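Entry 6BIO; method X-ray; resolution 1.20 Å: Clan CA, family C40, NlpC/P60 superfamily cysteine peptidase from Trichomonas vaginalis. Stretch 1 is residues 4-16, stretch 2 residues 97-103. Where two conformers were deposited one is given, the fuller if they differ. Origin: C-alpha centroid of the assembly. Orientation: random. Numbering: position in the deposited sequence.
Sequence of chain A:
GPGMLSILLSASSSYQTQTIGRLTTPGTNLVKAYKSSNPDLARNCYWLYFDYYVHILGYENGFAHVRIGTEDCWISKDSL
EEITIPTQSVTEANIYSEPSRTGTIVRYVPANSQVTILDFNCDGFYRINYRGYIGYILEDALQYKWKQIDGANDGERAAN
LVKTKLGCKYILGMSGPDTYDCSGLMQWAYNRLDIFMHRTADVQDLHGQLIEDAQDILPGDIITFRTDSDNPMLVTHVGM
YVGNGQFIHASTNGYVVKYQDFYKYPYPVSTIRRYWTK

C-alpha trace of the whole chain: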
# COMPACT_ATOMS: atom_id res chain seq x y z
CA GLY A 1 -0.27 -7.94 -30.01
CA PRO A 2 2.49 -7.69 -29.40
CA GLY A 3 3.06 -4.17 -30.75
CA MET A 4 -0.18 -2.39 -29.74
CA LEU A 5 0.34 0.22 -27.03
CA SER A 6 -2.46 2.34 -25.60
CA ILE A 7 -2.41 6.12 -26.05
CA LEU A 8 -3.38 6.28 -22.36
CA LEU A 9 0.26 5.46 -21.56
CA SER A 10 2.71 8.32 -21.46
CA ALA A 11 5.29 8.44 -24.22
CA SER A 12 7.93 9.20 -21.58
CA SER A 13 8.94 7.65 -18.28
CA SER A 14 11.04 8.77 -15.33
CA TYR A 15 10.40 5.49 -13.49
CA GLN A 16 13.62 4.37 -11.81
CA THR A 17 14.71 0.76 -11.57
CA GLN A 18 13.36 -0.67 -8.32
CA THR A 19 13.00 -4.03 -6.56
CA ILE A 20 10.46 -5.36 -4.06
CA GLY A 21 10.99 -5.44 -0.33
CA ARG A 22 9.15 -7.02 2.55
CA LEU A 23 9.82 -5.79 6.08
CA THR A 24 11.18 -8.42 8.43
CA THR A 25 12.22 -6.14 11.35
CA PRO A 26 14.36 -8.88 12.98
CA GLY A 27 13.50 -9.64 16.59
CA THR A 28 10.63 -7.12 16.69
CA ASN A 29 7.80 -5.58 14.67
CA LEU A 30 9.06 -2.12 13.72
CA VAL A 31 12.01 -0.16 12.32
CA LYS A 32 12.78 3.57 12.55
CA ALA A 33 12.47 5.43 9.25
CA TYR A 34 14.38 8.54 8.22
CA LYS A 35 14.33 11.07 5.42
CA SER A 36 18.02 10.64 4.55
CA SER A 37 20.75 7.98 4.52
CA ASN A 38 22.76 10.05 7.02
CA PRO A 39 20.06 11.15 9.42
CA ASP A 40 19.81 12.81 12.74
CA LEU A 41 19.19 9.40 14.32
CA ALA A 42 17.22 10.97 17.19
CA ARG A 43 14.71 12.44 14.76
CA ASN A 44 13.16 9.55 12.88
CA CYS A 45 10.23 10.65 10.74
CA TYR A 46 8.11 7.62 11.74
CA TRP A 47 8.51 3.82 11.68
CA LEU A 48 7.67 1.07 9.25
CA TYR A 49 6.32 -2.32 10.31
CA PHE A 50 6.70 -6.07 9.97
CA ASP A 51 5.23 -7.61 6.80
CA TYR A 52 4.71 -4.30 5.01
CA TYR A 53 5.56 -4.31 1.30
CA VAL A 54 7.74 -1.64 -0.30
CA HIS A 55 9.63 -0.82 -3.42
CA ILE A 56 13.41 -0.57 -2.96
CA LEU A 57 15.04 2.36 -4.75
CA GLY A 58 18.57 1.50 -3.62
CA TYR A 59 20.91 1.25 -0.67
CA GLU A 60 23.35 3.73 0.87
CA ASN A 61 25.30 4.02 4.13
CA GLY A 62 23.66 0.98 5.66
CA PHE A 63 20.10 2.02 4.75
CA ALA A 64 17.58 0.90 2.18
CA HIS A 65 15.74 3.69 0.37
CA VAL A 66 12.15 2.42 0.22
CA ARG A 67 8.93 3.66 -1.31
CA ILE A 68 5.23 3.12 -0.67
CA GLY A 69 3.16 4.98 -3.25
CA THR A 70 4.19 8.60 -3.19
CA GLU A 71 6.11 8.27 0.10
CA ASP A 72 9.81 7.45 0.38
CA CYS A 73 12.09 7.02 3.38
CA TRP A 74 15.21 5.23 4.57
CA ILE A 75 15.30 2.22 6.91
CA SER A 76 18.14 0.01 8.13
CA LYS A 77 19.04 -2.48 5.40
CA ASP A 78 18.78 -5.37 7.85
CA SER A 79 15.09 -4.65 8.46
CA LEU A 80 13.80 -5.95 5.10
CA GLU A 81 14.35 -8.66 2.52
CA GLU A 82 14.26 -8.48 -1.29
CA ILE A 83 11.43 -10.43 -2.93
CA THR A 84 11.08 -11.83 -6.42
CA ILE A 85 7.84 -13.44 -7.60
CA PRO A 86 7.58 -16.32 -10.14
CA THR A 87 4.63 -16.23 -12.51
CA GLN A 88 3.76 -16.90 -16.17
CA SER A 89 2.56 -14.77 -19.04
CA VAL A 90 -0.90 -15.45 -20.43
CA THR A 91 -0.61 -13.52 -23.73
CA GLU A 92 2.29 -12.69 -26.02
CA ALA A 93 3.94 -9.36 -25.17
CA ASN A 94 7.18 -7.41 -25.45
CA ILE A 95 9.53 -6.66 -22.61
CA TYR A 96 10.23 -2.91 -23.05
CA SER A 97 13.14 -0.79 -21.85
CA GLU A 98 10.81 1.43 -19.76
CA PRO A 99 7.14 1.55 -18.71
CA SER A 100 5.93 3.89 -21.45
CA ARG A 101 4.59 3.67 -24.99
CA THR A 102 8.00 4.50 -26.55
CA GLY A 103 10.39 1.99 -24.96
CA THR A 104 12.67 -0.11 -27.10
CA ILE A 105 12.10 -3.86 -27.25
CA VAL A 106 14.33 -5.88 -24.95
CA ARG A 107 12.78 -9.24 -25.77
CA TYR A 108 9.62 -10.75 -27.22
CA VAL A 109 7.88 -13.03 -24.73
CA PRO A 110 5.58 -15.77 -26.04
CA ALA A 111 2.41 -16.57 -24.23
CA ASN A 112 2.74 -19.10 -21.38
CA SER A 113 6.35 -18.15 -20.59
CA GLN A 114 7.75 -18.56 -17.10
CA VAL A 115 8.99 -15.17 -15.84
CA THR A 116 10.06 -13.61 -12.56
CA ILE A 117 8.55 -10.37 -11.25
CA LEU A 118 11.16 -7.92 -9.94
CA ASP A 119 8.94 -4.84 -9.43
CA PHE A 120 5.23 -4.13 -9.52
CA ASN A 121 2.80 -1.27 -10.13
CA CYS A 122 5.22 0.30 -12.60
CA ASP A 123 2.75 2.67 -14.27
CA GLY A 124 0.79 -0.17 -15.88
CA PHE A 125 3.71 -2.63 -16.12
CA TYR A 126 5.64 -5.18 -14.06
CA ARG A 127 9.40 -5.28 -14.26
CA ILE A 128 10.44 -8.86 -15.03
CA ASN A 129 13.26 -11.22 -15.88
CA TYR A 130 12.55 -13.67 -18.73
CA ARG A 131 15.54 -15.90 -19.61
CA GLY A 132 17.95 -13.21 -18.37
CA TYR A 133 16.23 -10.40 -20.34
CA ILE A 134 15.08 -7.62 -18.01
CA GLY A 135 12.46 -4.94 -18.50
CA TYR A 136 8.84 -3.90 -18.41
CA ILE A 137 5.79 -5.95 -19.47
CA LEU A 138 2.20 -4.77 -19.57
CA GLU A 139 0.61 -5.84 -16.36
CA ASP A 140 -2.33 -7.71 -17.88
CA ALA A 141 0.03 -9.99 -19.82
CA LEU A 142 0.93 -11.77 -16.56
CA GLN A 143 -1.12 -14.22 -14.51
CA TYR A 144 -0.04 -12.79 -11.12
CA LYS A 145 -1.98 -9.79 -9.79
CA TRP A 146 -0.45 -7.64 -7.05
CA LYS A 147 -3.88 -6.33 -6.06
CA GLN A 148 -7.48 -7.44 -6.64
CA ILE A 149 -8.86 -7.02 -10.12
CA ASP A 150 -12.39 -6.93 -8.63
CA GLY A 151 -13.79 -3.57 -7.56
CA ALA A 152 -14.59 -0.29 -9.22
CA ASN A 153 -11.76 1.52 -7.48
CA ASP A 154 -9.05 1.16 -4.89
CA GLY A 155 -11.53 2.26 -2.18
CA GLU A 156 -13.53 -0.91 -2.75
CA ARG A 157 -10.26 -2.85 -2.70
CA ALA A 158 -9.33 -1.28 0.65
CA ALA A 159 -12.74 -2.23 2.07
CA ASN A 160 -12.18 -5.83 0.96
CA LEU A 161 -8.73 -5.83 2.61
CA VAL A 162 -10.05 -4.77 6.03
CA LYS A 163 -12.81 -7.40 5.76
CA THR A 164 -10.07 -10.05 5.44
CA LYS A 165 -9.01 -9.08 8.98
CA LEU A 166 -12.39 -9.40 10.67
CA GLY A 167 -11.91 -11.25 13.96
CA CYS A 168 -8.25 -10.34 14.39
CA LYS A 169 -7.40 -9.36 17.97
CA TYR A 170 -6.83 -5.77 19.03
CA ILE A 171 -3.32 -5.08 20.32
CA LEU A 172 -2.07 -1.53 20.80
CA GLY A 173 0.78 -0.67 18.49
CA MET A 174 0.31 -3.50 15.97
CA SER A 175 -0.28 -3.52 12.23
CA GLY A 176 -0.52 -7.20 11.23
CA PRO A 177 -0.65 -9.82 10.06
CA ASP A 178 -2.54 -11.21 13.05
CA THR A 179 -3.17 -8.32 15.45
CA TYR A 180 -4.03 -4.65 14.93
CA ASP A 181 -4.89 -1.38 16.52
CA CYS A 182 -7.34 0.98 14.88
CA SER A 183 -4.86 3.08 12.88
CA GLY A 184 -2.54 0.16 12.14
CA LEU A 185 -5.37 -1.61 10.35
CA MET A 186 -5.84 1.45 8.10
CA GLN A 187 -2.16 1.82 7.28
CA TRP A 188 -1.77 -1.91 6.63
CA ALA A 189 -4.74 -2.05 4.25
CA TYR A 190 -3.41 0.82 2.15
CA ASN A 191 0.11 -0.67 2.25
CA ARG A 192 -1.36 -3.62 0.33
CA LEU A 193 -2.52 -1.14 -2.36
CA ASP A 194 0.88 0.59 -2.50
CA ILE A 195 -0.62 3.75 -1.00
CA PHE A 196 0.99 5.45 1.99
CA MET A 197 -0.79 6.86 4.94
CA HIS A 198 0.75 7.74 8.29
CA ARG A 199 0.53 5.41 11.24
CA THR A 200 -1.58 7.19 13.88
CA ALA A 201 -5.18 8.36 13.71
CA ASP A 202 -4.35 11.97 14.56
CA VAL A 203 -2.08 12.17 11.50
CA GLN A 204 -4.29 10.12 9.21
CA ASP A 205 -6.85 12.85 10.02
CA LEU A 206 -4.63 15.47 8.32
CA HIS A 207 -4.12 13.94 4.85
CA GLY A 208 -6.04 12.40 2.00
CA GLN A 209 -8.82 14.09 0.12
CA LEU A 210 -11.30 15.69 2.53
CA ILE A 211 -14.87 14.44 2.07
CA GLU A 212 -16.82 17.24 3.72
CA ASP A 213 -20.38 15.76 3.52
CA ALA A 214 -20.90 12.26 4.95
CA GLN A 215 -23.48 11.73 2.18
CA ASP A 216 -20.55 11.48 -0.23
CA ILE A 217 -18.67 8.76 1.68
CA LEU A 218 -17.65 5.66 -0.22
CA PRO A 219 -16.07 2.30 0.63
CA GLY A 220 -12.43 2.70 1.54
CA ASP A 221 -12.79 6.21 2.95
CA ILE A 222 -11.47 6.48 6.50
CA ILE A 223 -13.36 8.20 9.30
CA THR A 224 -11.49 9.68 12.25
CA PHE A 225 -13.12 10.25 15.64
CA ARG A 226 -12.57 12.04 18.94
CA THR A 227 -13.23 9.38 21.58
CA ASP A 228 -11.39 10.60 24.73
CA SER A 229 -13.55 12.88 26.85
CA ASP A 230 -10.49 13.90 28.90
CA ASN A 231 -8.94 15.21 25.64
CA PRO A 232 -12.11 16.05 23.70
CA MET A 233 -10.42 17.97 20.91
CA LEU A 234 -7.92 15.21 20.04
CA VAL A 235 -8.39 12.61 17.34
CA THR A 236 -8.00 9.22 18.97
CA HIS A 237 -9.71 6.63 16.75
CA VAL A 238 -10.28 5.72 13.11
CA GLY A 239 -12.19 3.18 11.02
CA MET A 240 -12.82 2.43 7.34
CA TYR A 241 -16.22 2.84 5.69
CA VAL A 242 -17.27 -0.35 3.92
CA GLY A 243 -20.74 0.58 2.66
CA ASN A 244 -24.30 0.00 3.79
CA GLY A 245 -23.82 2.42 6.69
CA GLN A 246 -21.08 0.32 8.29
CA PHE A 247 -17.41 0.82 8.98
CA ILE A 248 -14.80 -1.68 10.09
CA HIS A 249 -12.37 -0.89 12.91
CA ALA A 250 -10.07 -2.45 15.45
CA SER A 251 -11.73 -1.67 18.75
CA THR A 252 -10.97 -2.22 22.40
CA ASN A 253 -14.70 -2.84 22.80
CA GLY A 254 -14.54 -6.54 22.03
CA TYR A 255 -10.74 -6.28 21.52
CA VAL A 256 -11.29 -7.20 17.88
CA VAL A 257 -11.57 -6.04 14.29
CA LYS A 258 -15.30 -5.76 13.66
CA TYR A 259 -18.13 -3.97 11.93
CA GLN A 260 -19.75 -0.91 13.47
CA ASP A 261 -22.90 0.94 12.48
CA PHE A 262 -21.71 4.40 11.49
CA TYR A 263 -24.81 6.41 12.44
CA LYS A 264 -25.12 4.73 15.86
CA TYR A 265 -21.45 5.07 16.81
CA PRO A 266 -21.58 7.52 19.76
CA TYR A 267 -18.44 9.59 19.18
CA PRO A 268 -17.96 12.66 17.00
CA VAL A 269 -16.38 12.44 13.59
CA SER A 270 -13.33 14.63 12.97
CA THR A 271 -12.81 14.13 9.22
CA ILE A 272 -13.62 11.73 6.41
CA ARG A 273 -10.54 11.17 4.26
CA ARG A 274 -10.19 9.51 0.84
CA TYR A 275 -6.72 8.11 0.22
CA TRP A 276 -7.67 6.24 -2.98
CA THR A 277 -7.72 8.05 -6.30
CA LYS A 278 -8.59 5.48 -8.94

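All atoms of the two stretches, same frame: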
# COMPACT_ATOMS: atom_id res chain seq x y z
N MET A 4 0.79 -3.40 -30.13
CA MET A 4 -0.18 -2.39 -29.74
C MET A 4 0.15 -1.80 -28.36
O MET A 4 0.44 -2.54 -27.41
CB MET A 4 -1.58 -3.02 -29.71
CG MET A 4 -2.67 -2.03 -29.22
SD MET A 4 -2.87 -0.56 -30.23
CE MET A 4 -3.83 -1.11 -31.65
N LEU A 5 0.17 -0.49 -28.29
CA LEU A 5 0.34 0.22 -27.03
C LEU A 5 -0.73 1.30 -26.96
O LEU A 5 -0.96 2.03 -27.93
CB LEU A 5 1.73 0.83 -26.99
CG LEU A 5 2.85 -0.20 -26.84
CD1 LEU A 5 4.19 0.41 -27.34
CD2 LEU A 5 2.92 -0.63 -25.42
N SER A 6 -1.37 1.40 -25.81
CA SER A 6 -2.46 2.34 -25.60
C SER A 6 -1.96 3.78 -25.52
O SER A 6 -0.95 4.09 -24.86
CB SER A 6 -3.15 1.96 -24.29
OG SER A 6 -4.07 2.97 -23.93
N ILE A 7 -2.69 4.69 -26.16
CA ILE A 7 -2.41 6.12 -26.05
C ILE A 7 -2.58 6.64 -24.63
O ILE A 7 -2.09 7.73 -24.30
CB ILE A 7 -3.29 6.90 -27.06
CG1 ILE A 7 -2.74 8.31 -27.30
CG2 ILE A 7 -4.76 6.88 -26.63
CD1 ILE A 7 -3.50 9.06 -28.43
N LEU A 8 -3.24 5.87 -23.76
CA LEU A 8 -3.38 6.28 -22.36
C LEU A 8 -2.06 6.23 -21.61
O LEU A 8 -1.91 6.90 -20.58
CB LEU A 8 -4.42 5.42 -21.65
CG LEU A 8 -5.79 5.38 -22.33
CD1 LEU A 8 -6.76 4.47 -21.53
CD2 LEU A 8 -6.37 6.81 -22.47
N LEU A 9 -1.09 5.45 -22.10
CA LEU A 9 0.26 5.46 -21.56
C LEU A 9 1.04 6.67 -22.02
O LEU A 9 1.01 7.05 -23.19
CB LEU A 9 0.99 4.20 -22.04
CG LEU A 9 0.37 2.86 -21.70
CD1 LEU A 9 1.17 1.73 -22.32
CD2 LEU A 9 0.29 2.70 -20.16
N SER A 10 1.80 7.26 -21.10
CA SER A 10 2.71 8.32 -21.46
C SER A 10 3.75 7.82 -22.44
O SER A 10 4.18 6.66 -22.39
CB SER A 10 3.42 8.87 -20.24
OG SER A 10 4.18 10.00 -20.56
N ALA A 11 4.18 8.70 -23.32
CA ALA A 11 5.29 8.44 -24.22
C ALA A 11 6.64 8.58 -23.53
O ALA A 11 7.67 8.30 -24.16
CB ALA A 11 5.22 9.39 -25.41
N SER A 12 6.68 9.03 -22.28
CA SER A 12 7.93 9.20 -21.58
C SER A 12 7.80 8.55 -20.21
O SER A 12 6.70 8.38 -19.69
CB SER A 12 8.26 10.70 -21.51
OG SER A 12 9.58 10.91 -21.09
N SER A 13 8.94 8.17 -19.64
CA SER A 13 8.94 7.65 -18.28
C SER A 13 10.18 8.10 -17.52
O SER A 13 11.27 8.12 -18.07
CB SER A 13 8.90 6.13 -18.26
OG SER A 13 8.97 5.67 -16.91
N SER A 14 9.96 8.52 -16.28
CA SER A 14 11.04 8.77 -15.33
C SER A 14 11.15 7.67 -14.28
O SER A 14 11.85 7.85 -13.28
CB SER A 14 10.87 10.13 -14.64
OG SER A 14 9.77 10.09 -13.73
N TYR A 15 10.49 6.53 -14.51
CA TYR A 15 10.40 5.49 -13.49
C TYR A 15 11.76 4.83 -13.30
O TYR A 15 12.31 4.26 -14.25
CB TYR A 15 9.34 4.46 -13.89
CG TYR A 15 8.98 3.49 -12.78
CD1 TYR A 15 9.68 2.33 -12.58
CD2 TYR A 15 7.95 3.77 -11.91
CE1 TYR A 15 9.38 1.45 -11.55
CE2 TYR A 15 7.64 2.92 -10.87
CZ TYR A 15 8.36 1.78 -10.67
OH TYR A 15 7.99 0.99 -9.57
N GLN A 16 12.30 4.91 -12.08
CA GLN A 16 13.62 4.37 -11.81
C GLN A 16 13.54 2.88 -11.50
O GLN A 16 12.55 2.36 -10.97
CB GLN A 16 14.23 5.14 -10.64
CG GLN A 16 14.39 6.63 -10.90
CD GLN A 16 15.27 6.93 -12.10
OE1 GLN A 16 16.43 6.47 -12.19
NE2 GLN A 16 14.74 7.71 -13.04
N SER A 97 12.06 -1.40 -22.61
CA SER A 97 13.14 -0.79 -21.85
C SER A 97 12.64 0.07 -20.69
O SER A 97 13.40 0.31 -19.75
CB SER A 97 14.03 0.08 -22.74
OG SER A 97 13.26 1.10 -23.33
N GLU A 98 11.40 0.54 -20.76
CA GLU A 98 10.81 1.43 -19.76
C GLU A 98 9.30 1.26 -19.81
O GLU A 98 8.74 0.81 -20.82
CB GLU A 98 11.19 2.89 -20.00
CG GLU A 98 10.74 3.41 -21.38
CD GLU A 98 11.11 4.86 -21.61
OE1 GLU A 98 12.26 5.26 -21.33
OE2 GLU A 98 10.25 5.61 -22.08
N PRO A 99 8.60 1.67 -18.75
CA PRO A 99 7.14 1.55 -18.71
C PRO A 99 6.49 2.77 -19.34
O PRO A 99 6.00 3.67 -18.65
CB PRO A 99 6.84 1.43 -17.22
CG PRO A 99 7.91 2.20 -16.55
CD PRO A 99 9.16 1.98 -17.41
N SER A 100 6.51 2.81 -20.67
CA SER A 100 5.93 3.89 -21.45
C SER A 100 5.50 3.28 -22.77
O SER A 100 5.68 2.09 -23.01
CB SER A 100 6.94 5.01 -21.74
OG SER A 100 7.82 4.57 -22.76
N ARG A 101 4.92 4.11 -23.64
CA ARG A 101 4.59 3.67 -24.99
C ARG A 101 5.69 3.98 -26.02
O ARG A 101 5.42 3.88 -27.22
CB ARG A 101 3.22 4.16 -25.43
CG ARG A 101 3.05 5.67 -25.54
CD ARG A 101 1.70 6.01 -26.13
NE ARG A 101 1.35 7.42 -25.99
CZ ARG A 101 1.64 8.37 -26.87
NH1 ARG A 101 2.31 8.06 -27.99
NH2 ARG A 101 1.25 9.64 -26.67
N THR A 102 6.91 4.28 -25.60
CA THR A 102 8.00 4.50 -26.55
C THR A 102 9.29 3.80 -26.14
O THR A 102 10.38 4.18 -26.60
CB THR A 102 8.28 6.02 -26.80
OG1 THR A 102 8.85 6.60 -25.62
CG2 THR A 102 7.04 6.77 -27.14
N GLY A 103 9.21 2.76 -25.30
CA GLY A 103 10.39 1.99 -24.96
C GLY A 103 10.86 1.15 -26.13
O GLY A 103 10.08 0.72 -26.97
O HOH W 1 6.32 5.46 -16.48
O HOH W 2 11.43 8.21 -21.07
O HOH W 3 13.17 5.90 -18.73

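How does the contact begin at Glu98? Its carboxylate meets stretch 1 mainly through water: water 3 donates to Glu98 OE1 and Ser13 O, while water 2 accepts from Ser13 N and donates to Glu98 OE2. Glu98 OE2 also accepts a hydrogen bond from Ser100 OG (2.7 Å), tying the acid to its own loop.

What does Pro99 offer? Its buried ring gives an apolar surface, with Pro99 CG 3.8 Å from Tyr15 CB and 3.6 Å from Ser13 OG. Water 1 accepts from Ser13 OG and donates to Pro99 O, linking the loops beside this packing.

Why does a small residue suit position 100? Ser100 is buried and lies close to the opposing backbone, its CB 3.3 Å from Ser10 O. Its hydroxyl serves its own stretch, accepting from Thr102 N (Ser100 OG to Thr102 N, 3.0 Å).

How do Arg101 and Thr102 fasten the other end? Arg101 N donates to Ser10 O (2.9 Å) and Arg101 NE to Leu9 O (2.8 Å), so main chain and side chain grip successive carbonyls. The guanidinium lies between Ala11 CB and Ile7 CG1 on opposite faces, and Leu5 CD1 packs 3.7 Å from Arg101 O. Finally, Thr102 OG1 donates to Ala11 O at a short 2.5 Å, while its methyl CG2 sits 3.6 Å from Ala11 CB.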